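Protein B (PDB 5H6I) permeabilizes target membranes as a secreted pore-forming toxin, the CAMP factor of Streptococcus agalactiae, and is classed as a bacterial Fc-binding protein. Local coordinates at residues N35-Q40 with Y90-I95; V99-D104 with I136-P141; T214-V219 with D231-T236. All coordinates share one frame; numbering follows the deposited sequence.

Interaction 1. Residues N35-Q40 with Y90-I95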
loop_
_atom_site.group_PDB
_atom_site.type_symbol
_atom_site.label_atom_id
_atom_site.label_comp_id
_atom_site.label_asym_id
_atom_site.label_seq_id
_atom_site.Cartn_x
_atom_site.Cartn_y
_atom_site.Cartn_z
ATOM N N ASN A 35 -12.516 -25.520 -17.412
ATOM C CA ASN A 35 -12.275 -25.846 -16.009
ATOM C C ASN A 35 -10.816 -25.621 -15.636
ATOM O O ASN A 35 -10.524 -25.086 -14.560
ATOM C CB ASN A 35 -12.686 -27.289 -15.722
ATOM C CG ASN A 35 -12.617 -27.629 -14.245
ATOM O OD1 ASN A 35 -13.306 -27.023 -13.425
ATOM N ND2 ASN A 35 -11.781 -28.601 -13.898
ATOM N N ASN A 36 -9.887 -26.026 -16.506
ATOM C CA ASN A 36 -8.477 -25.745 -16.259
ATOM C C ASN A 36 -8.225 -24.244 -16.203
ATOM O O ASN A 36 -7.449 -23.769 -15.367
ATOM C CB ASN A 36 -7.608 -26.394 -17.336
ATOM C CG ASN A 36 -6.222 -25.781 -17.414
ATOM O OD1 ASN A 36 -5.961 -24.909 -18.242
ATOM N ND2 ASN A 36 -5.324 -26.236 -16.547
ATOM N N GLN A 37 -8.880 -23.483 -17.082
ATOM C CA GLN A 37 -8.765 -22.030 -17.032
ATOM C C GLN A 37 -9.359 -21.469 -15.747
ATOM O O GLN A 37 -8.899 -20.435 -15.250
ATOM C CB GLN A 37 -9.450 -21.412 -18.253
ATOM C CG GLN A 37 -9.306 -19.902 -18.360
ATOM C CD GLN A 37 -9.770 -19.367 -19.700
ATOM O OE1 GLN A 37 -8.967 -18.893 -20.504
ATOM N NE2 GLN A 37 -11.072 -19.443 -19.949
ATOM N N ALA A 38 -10.370 -22.141 -15.189
ATOM C CA ALA A 38 -11.004 -21.650 -13.971
ATOM C C ALA A 38 -10.063 -21.742 -12.775
ATOM O O ALA A 38 -10.048 -20.845 -11.923
ATOM C CB ALA A 38 -12.294 -22.423 -13.702
ATOM N N GLN A 39 -9.271 -22.813 -12.689
ATOM C CA GLN A 39 -8.345 -22.949 -11.570
ATOM C C GLN A 39 -7.121 -22.051 -11.705
ATOM O O GLN A 39 -6.461 -21.780 -10.697
ATOM C CB GLN A 39 -7.901 -24.406 -11.402
ATOM C CG GLN A 39 -8.024 -25.267 -12.644
ATOM C CD GLN A 39 -7.441 -26.655 -12.450
ATOM O OE1 GLN A 39 -6.933 -26.984 -11.376
ATOM N NE2 GLN A 39 -7.511 -27.477 -13.489
ATOM N N GLN A 40 -6.799 -21.587 -12.917
ATOM C CA GLN A 40 -5.742 -20.589 -13.056
ATOM C C GLN A 40 -6.129 -19.296 -12.354
ATOM O O GLN A 40 -5.369 -18.764 -11.536
ATOM C CB GLN A 40 -5.444 -20.316 -14.532
ATOM C CG GLN A 40 -5.333 -21.541 -15.414
ATOM C CD GLN A 40 -5.336 -21.185 -16.889
ATOM O OE1 GLN A 40 -6.048 -20.277 -17.318
ATOM N NE2 GLN A 40 -4.539 -21.903 -17.673
ATOM N N TYR A 90 -18.617 -22.451 -18.539
ATOM C CA TYR A 90 -19.222 -21.352 -19.283
ATOM C C TYR A 90 -18.189 -20.371 -19.836
ATOM O O TYR A 90 -17.011 -20.695 -20.034
ATOM C CB TYR A 90 -20.198 -20.691 -18.299
ATOM C CG TYR A 90 -19.532 -19.940 -17.163
ATOM C CD1 TYR A 90 -18.756 -20.605 -16.220
ATOM C CD2 TYR A 90 -19.690 -18.568 -17.027
ATOM C CE1 TYR A 90 -18.150 -19.924 -15.182
ATOM C CE2 TYR A 90 -19.089 -17.877 -15.991
ATOM C CZ TYR A 90 -18.320 -18.560 -15.072
ATOM O OH TYR A 90 -17.720 -17.879 -14.039
ATOM N N ASP A 91 -18.637 -19.144 -20.099
ATOM C CA ASP A 91 -17.784 -18.104 -20.657
ATOM C C ASP A 91 -16.979 -17.447 -19.541
ATOM O O ASP A 91 -17.552 -16.854 -18.620
ATOM C CB ASP A 91 -18.635 -17.071 -21.394
ATOM C CG ASP A 91 -17.813 -15.931 -21.967
ATOM O OD1 ASP A 91 -16.618 -16.140 -22.265
ATOM O OD2 ASP A 91 -18.368 -14.822 -22.119
ATOM N N LEU A 92 -15.653 -17.549 -19.624
ATOM C CA LEU A 92 -14.756 -16.989 -18.623
ATOM C C LEU A 92 -14.118 -15.679 -19.077
ATOM O O LEU A 92 -13.077 -15.285 -18.540
ATOM C CB LEU A 92 -13.669 -18.002 -18.263
ATOM C CG LEU A 92 -14.113 -19.273 -17.536
ATOM C CD1 LEU A 92 -12.909 -20.135 -17.197
ATOM C CD2 LEU A 92 -14.901 -18.939 -16.280
ATOM N N ASN A 93 -14.720 -14.997 -20.053
ATOM C CA ASN A 93 -14.123 -13.774 -20.579
ATOM C C ASN A 93 -14.254 -12.625 -19.587
ATOM O O ASN A 93 -13.259 -11.983 -19.231
ATOM C CB ASN A 93 -14.767 -13.408 -21.916
ATOM C CG ASN A 93 -14.191 -12.136 -22.508
ATOM O OD1 ASN A 93 -13.016 -12.081 -22.869
ATOM N ND2 ASN A 93 -15.020 -11.104 -22.610
ATOM N N SER A 94 -15.480 -12.346 -19.134
ATOM C CA SER A 94 -15.687 -11.242 -18.205
ATOM C C SER A 94 -15.018 -11.511 -16.864
ATOM O O SER A 94 -14.456 -10.597 -16.250
ATOM C CB SER A 94 -17.182 -10.987 -18.016
ATOM O OG SER A 94 -17.707 -11.781 -16.968
ATOM N N ILE A 95 -15.063 -12.761 -16.394
ATOM C CA ILE A 95 -14.444 -13.089 -15.115
ATOM C C ILE A 95 -12.928 -12.945 -15.194
ATOM O O ILE A 95 -12.271 -12.664 -14.184
ATOM C CB ILE A 95 -14.861 -14.506 -14.666
ATOM C CG1 ILE A 95 -14.823 -14.621 -13.141
ATOM C CG2 ILE A 95 -13.979 -15.568 -15.303
ATOM C CD1 ILE A 95 -15.914 -13.844 -12.445
#
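Leu-92 reaches helix 35-58 with its CD1 branch, which settles against Gln-37 and Ala-38. The two side chains of Gln-37 and Leu-92 lie alongside, pointing opposite ways: Gln-37 NE2 lies 3.4 Å from Leu-92 CD1, while the same nitrogen also comes within 3.4 Å of Leu-92 CB, closer to the root of the leucine. Behind the amide, the aliphatic part of the glutamine rests on the same methyl, with Gln-37 CG 3.8 Å from Leu-92 CD1. Ala-38 meets that methyl mainly by its backbone, Ala-38 N being 3.8 Å from Leu-92 CD1 and the looser CB 4.2 Å from it. Gln-37 gets there because its CG is anti to the backbone N (chi1 -176°) and the chain stays extended, carrying the amide out over the leucine.

A second shell fixes where Leu-92 starts from. It occupies the N-cap position of helix 93-115 and is the middle residue of an Asx turn in which Asp-91 OD1 accepts from Asn-93 N at 3.1 Å, with an N-H...O angle of 145°. The donor meets that oxygen from above the carboxylate plane. Beyond the pair, Leu-82 of helix 65-84 and Met-41 of helix 35-58 also touch Leu-92, so the buried leucine joins the start of helix 93-115 to two other helices.

Chemically, this is van der Waals packing with a polar margin. Of the 131 Å² buried between the segments, Leu-92 supplies 75 Å², and the Gln-37 amide covers the apolar side chain without bonding across, which is consistent with packing by shape and exclusion of water, probably with little directional restraint.

Interaction 2. Residues V99-D104 with I136-P141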
loop_
_atom_site.group_PDB
_atom_site.type_symbol
_atom_site.label_atom_id
_atom_site.label_comp_id
_atom_site.label_asym_id
_atom_site.label_seq_id
_atom_site.Cartn_x
_atom_site.Cartn_y
_atom_site.Cartn_z
ATOM N N VAL A 99 -10.185 -10.318 -13.137
ATOM C CA VAL A 99 -9.027 -10.841 -12.420
ATOM C C VAL A 99 -7.753 -10.149 -12.888
ATOM O O VAL A 99 -6.880 -9.810 -12.078
ATOM C CB VAL A 99 -8.943 -12.369 -12.590
ATOM C CG1 VAL A 99 -7.587 -12.889 -12.136
ATOM C CG2 VAL A 99 -10.065 -13.050 -11.819
ATOM N N GLU A 100 -7.629 -9.916 -14.197
ATOM C CA GLU A 100 -6.446 -9.241 -14.721
ATOM C C GLU A 100 -6.366 -7.800 -14.231
ATOM O O GLU A 100 -5.279 -7.306 -13.914
ATOM C CB GLU A 100 -6.447 -9.283 -16.248
ATOM C CG GLU A 100 -6.246 -10.667 -16.834
ATOM C CD GLU A 100 -6.662 -10.746 -18.289
ATOM O OE1 GLU A 100 -7.388 -9.840 -18.751
ATOM O OE2 GLU A 100 -6.265 -11.714 -18.971
ATOM N N ALA A 101 -7.508 -7.111 -14.162
ATOM C CA ALA A 101 -7.517 -5.728 -13.701
ATOM C C ALA A 101 -7.117 -5.603 -12.237
ATOM O O ALA A 101 -6.735 -4.510 -11.804
ATOM C CB ALA A 101 -8.897 -5.107 -13.922
ATOM N N LEU A 102 -7.196 -6.691 -11.467
ATOM C CA LEU A 102 -6.717 -6.652 -10.089
ATOM C C LEU A 102 -5.199 -6.550 -10.030
ATOM O O LEU A 102 -4.656 -5.959 -9.090
ATOM C CB LEU A 102 -7.201 -7.884 -9.328
ATOM C CG LEU A 102 -8.635 -7.809 -8.802
ATOM C CD1 LEU A 102 -9.069 -9.150 -8.237
ATOM C CD2 LEU A 102 -8.762 -6.713 -7.756
ATOM N N THR A 103 -4.501 -7.120 -11.014
ATOM C CA THR A 103 -3.056 -6.936 -11.092
ATOM C C THR A 103 -2.710 -5.484 -11.395
ATOM O O THR A 103 -1.731 -4.947 -10.862
ATOM C CB THR A 103 -2.462 -7.868 -12.151
ATOM O OG1 THR A 103 -2.737 -9.230 -11.798
ATOM C CG2 THR A 103 -0.955 -7.676 -12.255
ATOM N N ASP A 104 -3.509 -4.828 -12.241
ATOM C CA ASP A 104 -3.313 -3.405 -12.489
ATOM C C ASP A 104 -3.632 -2.575 -11.253
ATOM O O ASP A 104 -3.022 -1.521 -11.041
ATOM C CB ASP A 104 -4.169 -2.954 -13.672
ATOM C CG ASP A 104 -3.750 -3.606 -14.975
ATOM O OD1 ASP A 104 -2.655 -3.278 -15.480
ATOM O OD2 ASP A 104 -4.513 -4.448 -15.494
ATOM N N ILE A 136 -14.329 -0.260 -8.759
ATOM C CA ILE A 136 -15.779 -0.191 -8.923
ATOM C C ILE A 136 -16.209 -0.942 -10.177
ATOM O O ILE A 136 -17.200 -1.681 -10.166
ATOM C CB ILE A 136 -16.244 1.278 -8.948
ATOM C CG1 ILE A 136 -16.236 1.862 -7.534
ATOM C CG2 ILE A 136 -17.631 1.396 -9.562
ATOM C CD1 ILE A 136 -16.558 3.338 -7.482
ATOM N N ARG A 137 -15.462 -0.778 -11.271
ATOM C CA ARG A 137 -15.776 -1.509 -12.495
ATOM C C ARG A 137 -15.562 -3.007 -12.315
ATOM O O ARG A 137 -16.328 -3.817 -12.851
ATOM C CB ARG A 137 -14.933 -0.982 -13.655
ATOM C CG ARG A 137 -15.082 0.510 -13.904
ATOM C CD ARG A 137 -16.154 0.797 -14.940
ATOM N NE ARG A 137 -15.577 1.197 -16.219
ATOM C CZ ARG A 137 -15.426 2.460 -16.608
ATOM N NH1 ARG A 137 -15.812 3.450 -15.815
ATOM N NH2 ARG A 137 -14.889 2.731 -17.789
ATOM N N ILE A 138 -14.526 -3.395 -11.566
ATOM C CA ILE A 138 -14.288 -4.809 -11.291
ATOM C C ILE A 138 -15.461 -5.404 -10.522
ATOM O O ILE A 138 -15.862 -6.551 -10.756
ATOM C CB ILE A 138 -12.963 -4.989 -10.529
ATOM C CG1 ILE A 138 -11.795 -4.413 -11.332
ATOM C CG2 ILE A 138 -12.716 -6.458 -10.216
ATOM C CD1 ILE A 138 -10.453 -4.572 -10.648
ATOM N N LEU A 139 -16.036 -4.630 -9.599
ATOM C CA LEU A 139 -17.168 -5.106 -8.813
ATOM C C LEU A 139 -18.481 -5.010 -9.578
ATOM O O LEU A 139 -19.401 -5.792 -9.318
ATOM C CB LEU A 139 -17.275 -4.310 -7.511
ATOM C CG LEU A 139 -16.192 -4.536 -6.457
ATOM C CD1 LEU A 139 -16.051 -3.307 -5.577
ATOM C CD2 LEU A 139 -16.518 -5.756 -5.616
ATOM N N ASP A 140 -18.585 -4.072 -10.509
ATOM C CA ASP A 140 -19.830 -3.806 -11.220
ATOM C C ASP A 140 -20.223 -4.984 -12.102
ATOM O O ASP A 140 -19.497 -5.295 -13.056
ATOM C CB ASP A 140 -19.680 -2.540 -12.064
ATOM C CG ASP A 140 -21.007 -2.015 -12.575
ATOM O OD1 ASP A 140 -22.057 -2.599 -12.233
ATOM O OD2 ASP A 140 -20.999 -1.013 -13.321
ATOM N N PRO A 141 -21.341 -5.663 -11.833
ATOM C CA PRO A 141 -21.756 -6.762 -12.719
ATOM C C PRO A 141 -22.138 -6.292 -14.110
ATOM O O PRO A 141 -22.049 -7.071 -15.066
ATOM C CB PRO A 141 -22.955 -7.378 -11.981
ATOM C CG PRO A 141 -22.871 -6.854 -10.573
ATOM C CD PRO A 141 -22.254 -5.500 -10.689
#
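Ile-138 directs its longer branch at Ala-101 and Leu-102 through two torsions: CG1 sits anti to the carbonyl carbon (chi1 -58°), and CD1 then extends straight on (chi2 -179°), while CG2 is left on the other side of the bond, beside the carbonyl carbon. Leu-102 has its CG in the equivalent place, beside its own backbone N, and this swings its CD2 branch round to the isoleucine although the side chain does not set out in that direction.

The terminal methyl does most of the touching. Ile-138 CD1 lies 3.7 Å from Ala-101 CB and 3.8 Å from the carbonyl carbon Ala-101 C, so it bears on the backbone as well as on a side chain. Leu-102 CD2 flanks it, 4.0 Å from Ile-138 CD1, the leucine and isoleucine side chains passing at a slant. Further back, Ile-138 CG1 also approaches Ala-101 CB, at 3.9 Å. The CA atoms of Ala-101 and Ile-138 are 7.2 Å apart, an approach consistent with the small alanine side chain. All three residues are buried, and the side-chain contacts are all apolar.

Nearby, Arg-98 of helix 93-115 donates through NH1 to the Ile-138 carbonyl oxygen, a polar tie close to where helix 121-139 ends. The contact lies in the amino-terminal helical bundle (helices 35-58 to 145-163), between successive helices running in roughly opposite senses. Helix 145-163 packs on Ala-101 through Ile-148 and Val-152, while Leu-102 is met by Val-75 and Leu-78 of helix 65-84 and by Leu-45 of helix 35-58.

Interaction 3. Residues T214-V219 with D231-T236; sequences THAVGV and DQEIVT
Helical segments 214-219 and 231-236 run almost exactly antiparallel, their directions 171° apart and their axes 10.2 Å from each other at closest approach. The backbones come nearest at Ala-216 and Glu-233, whose CA atoms are 6.3 Å apart. Glu-233 fills the space between: with CG anti to the backbone N, its chain crosses towards helix 203-220, and a bend at chi2 then turns the carboxylate along the helices to His-215. There His-215 ND1 donates to Glu-233 OE2 at 2.8 Å. The bond is bent, with an N-H...O angle of 139°, and it uses the syn side of the oxygen, somewhat out of the carboxylate plane; ring and carboxylate are turned 49° apart. Such a helical hairpin, completed by helix 179-196, which touches Ala-216 through Leu-182 and Ile-186, makes up the carboxyl-terminal three-helix unit of the chain. Val-219 lies against a second side of the acid, roughly at right angles to the imidazole, its CG2 3.3 Å from Glu-233 OE1, and Ala-216 CB lies 3.6 Å from Glu-233 OE2. If Glu-233 is ionised, its charge would probably favour a protonated imidazole, while these apolar contacts may pull the other way.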
loop_
_atom_site.group_PDB
_atom_site.type_symbol
_atom_site.label_atom_id
_atom_site.label_comp_id
_atom_site.label_asym_id
_atom_site.label_seq_id
_atom_site.Cartn_x
_atom_site.Cartn_y
_atom_site.Cartn_z
ATOM N N THR A 214 9.774 6.384 21.493
ATOM C CA THR A 214 8.525 7.040 21.865
ATOM C C THR A 214 8.493 8.488 21.390
ATOM O O THR A 214 7.434 8.989 20.994
ATOM C CB THR A 214 8.328 6.968 23.382
ATOM O OG1 THR A 214 8.272 5.595 23.793
ATOM C CG2 THR A 214 7.039 7.663 23.797
ATOM N N HIS A 215 9.642 9.169 21.408
ATOM C CA HIS A 215 9.691 10.545 20.924
ATOM C C HIS A 215 9.463 10.613 19.420
ATOM O O HIS A 215 8.795 11.531 18.928
ATOM C CB HIS A 215 11.029 11.185 21.294
ATOM C CG HIS A 215 11.226 12.550 20.712
ATOM N ND1 HIS A 215 11.864 12.763 19.509
ATOM C CD2 HIS A 215 10.866 13.773 21.167
ATOM C CE1 HIS A 215 11.891 14.057 19.249
ATOM N NE2 HIS A 215 11.290 14.693 20.240
ATOM N N ALA A 216 10.013 9.653 18.670
ATOM C CA ALA A 216 9.782 9.622 17.231
ATOM C C ALA A 216 8.318 9.359 16.906
ATOM O O ALA A 216 7.806 9.861 15.898
ATOM C CB ALA A 216 10.673 8.567 16.576
ATOM N N VAL A 217 7.631 8.577 17.743
ATOM C CA VAL A 217 6.199 8.359 17.554
ATOM C C VAL A 217 5.432 9.659 17.737
ATOM O O VAL A 217 4.434 9.905 17.048
ATOM C CB VAL A 217 5.698 7.261 18.514
ATOM C CG1 VAL A 217 4.195 7.077 18.387
ATOM C CG2 VAL A 217 6.416 5.948 18.242
ATOM N N GLY A 218 5.885 10.516 18.654
ATOM C CA GLY A 218 5.246 11.811 18.820
ATOM C C GLY A 218 5.396 12.696 17.599
ATOM O O GLY A 218 4.480 13.445 17.248
ATOM N N VAL A 219 6.551 12.624 16.934
ATOM C CA VAL A 219 6.739 13.368 15.692
ATOM C C VAL A 219 5.839 12.809 14.598
ATOM O O VAL A 219 5.248 13.562 13.814
ATOM C CB VAL A 219 8.221 13.346 15.278
ATOM C CG1 VAL A 219 8.391 13.842 13.850
ATOM C CG2 VAL A 219 9.051 14.184 16.239
ATOM N N ASP A 231 12.728 14.247 8.491
ATOM C CA ASP A 231 14.057 13.765 8.124
ATOM C C ASP A 231 15.008 13.796 9.315
ATOM O O ASP A 231 15.776 12.850 9.525
ATOM C CB ASP A 231 14.617 14.599 6.971
ATOM C CG ASP A 231 14.293 14.008 5.611
ATOM O OD1 ASP A 231 14.122 12.775 5.519
ATOM O OD2 ASP A 231 14.211 14.780 4.631
ATOM N N GLN A 232 14.972 14.873 10.105
ATOM C CA GLN A 232 15.857 14.969 11.262
ATOM C C GLN A 232 15.474 13.959 12.338
ATOM O O GLN A 232 16.347 13.415 13.024
ATOM C CB GLN A 232 15.837 16.388 11.830
ATOM C CG GLN A 232 15.875 17.483 10.778
ATOM C CD GLN A 232 15.809 18.874 11.380
ATOM O OE1 GLN A 232 16.833 19.528 11.573
ATOM N NE2 GLN A 232 14.598 19.330 11.685
ATOM N N GLU A 233 14.174 13.698 12.501
ATOM C CA GLU A 233 13.744 12.699 13.473
ATOM C C GLU A 233 14.235 11.307 13.097
ATOM O O GLU A 233 14.536 10.497 13.981
ATOM C CB GLU A 233 12.222 12.711 13.603
ATOM C CG GLU A 233 11.693 11.922 14.793
ATOM C CD GLU A 233 12.211 12.452 16.115
ATOM O OE1 GLU A 233 12.355 13.687 16.245
ATOM O OE2 GLU A 233 12.475 11.636 17.023
ATOM N N ILE A 234 14.323 11.013 11.798
ATOM C CA ILE A 234 14.864 9.729 11.363
ATOM C C ILE A 234 16.340 9.626 11.724
ATOM O O ILE A 234 16.813 8.577 12.177
ATOM C CB ILE A 234 14.626 9.538 9.853
ATOM C CG1 ILE A 234 13.139 9.299 9.570
ATOM C CG2 ILE A 234 15.470 8.393 9.313
ATOM C CD1 ILE A 234 12.825 9.066 8.104
ATOM N N VAL A 235 17.089 10.718 11.545
ATOM C CA VAL A 235 18.510 10.720 11.871
ATOM C C VAL A 235 18.717 10.717 13.381
ATOM O O VAL A 235 19.628 10.057 13.897
ATOM C CB VAL A 235 19.202 11.922 11.199
ATOM C CG1 VAL A 235 20.417 12.370 12.000
ATOM C CG2 VAL A 235 19.588 11.584 9.766
ATOM N N THR A 236 17.877 11.452 14.113
ATOM C CA THR A 236 17.977 11.461 15.570
ATOM C C THR A 236 17.715 10.079 16.150
ATOM O O THR A 236 18.436 9.625 17.047
ATOM C CB THR A 236 17.001 12.480 16.160
ATOM O OG1 THR A 236 17.310 13.783 15.650
ATOM C CG2 THR A 236 17.099 12.494 17.678
#

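Overall arrangement
Interactions 1 and 2 belong to one helical bundle and share helix 93-115: 90-95 holds its start and 99-104 lies about a turn further on. Their centres are 15 Å apart, and they succeed each other along the chain. Segments 90-95 and 99-104 both fall in the region assigned to binding the IgG constant region. Interaction 3 stands apart, on the opposite side of the chain's centre, its centre 51 Å from that of interaction 1 and 39 Å from that of interaction 2. Even nearest atoms of interactions 2 and 3 are about 27 Å apart, consistent with two separate helical units. A sulfate ion touches interaction 3.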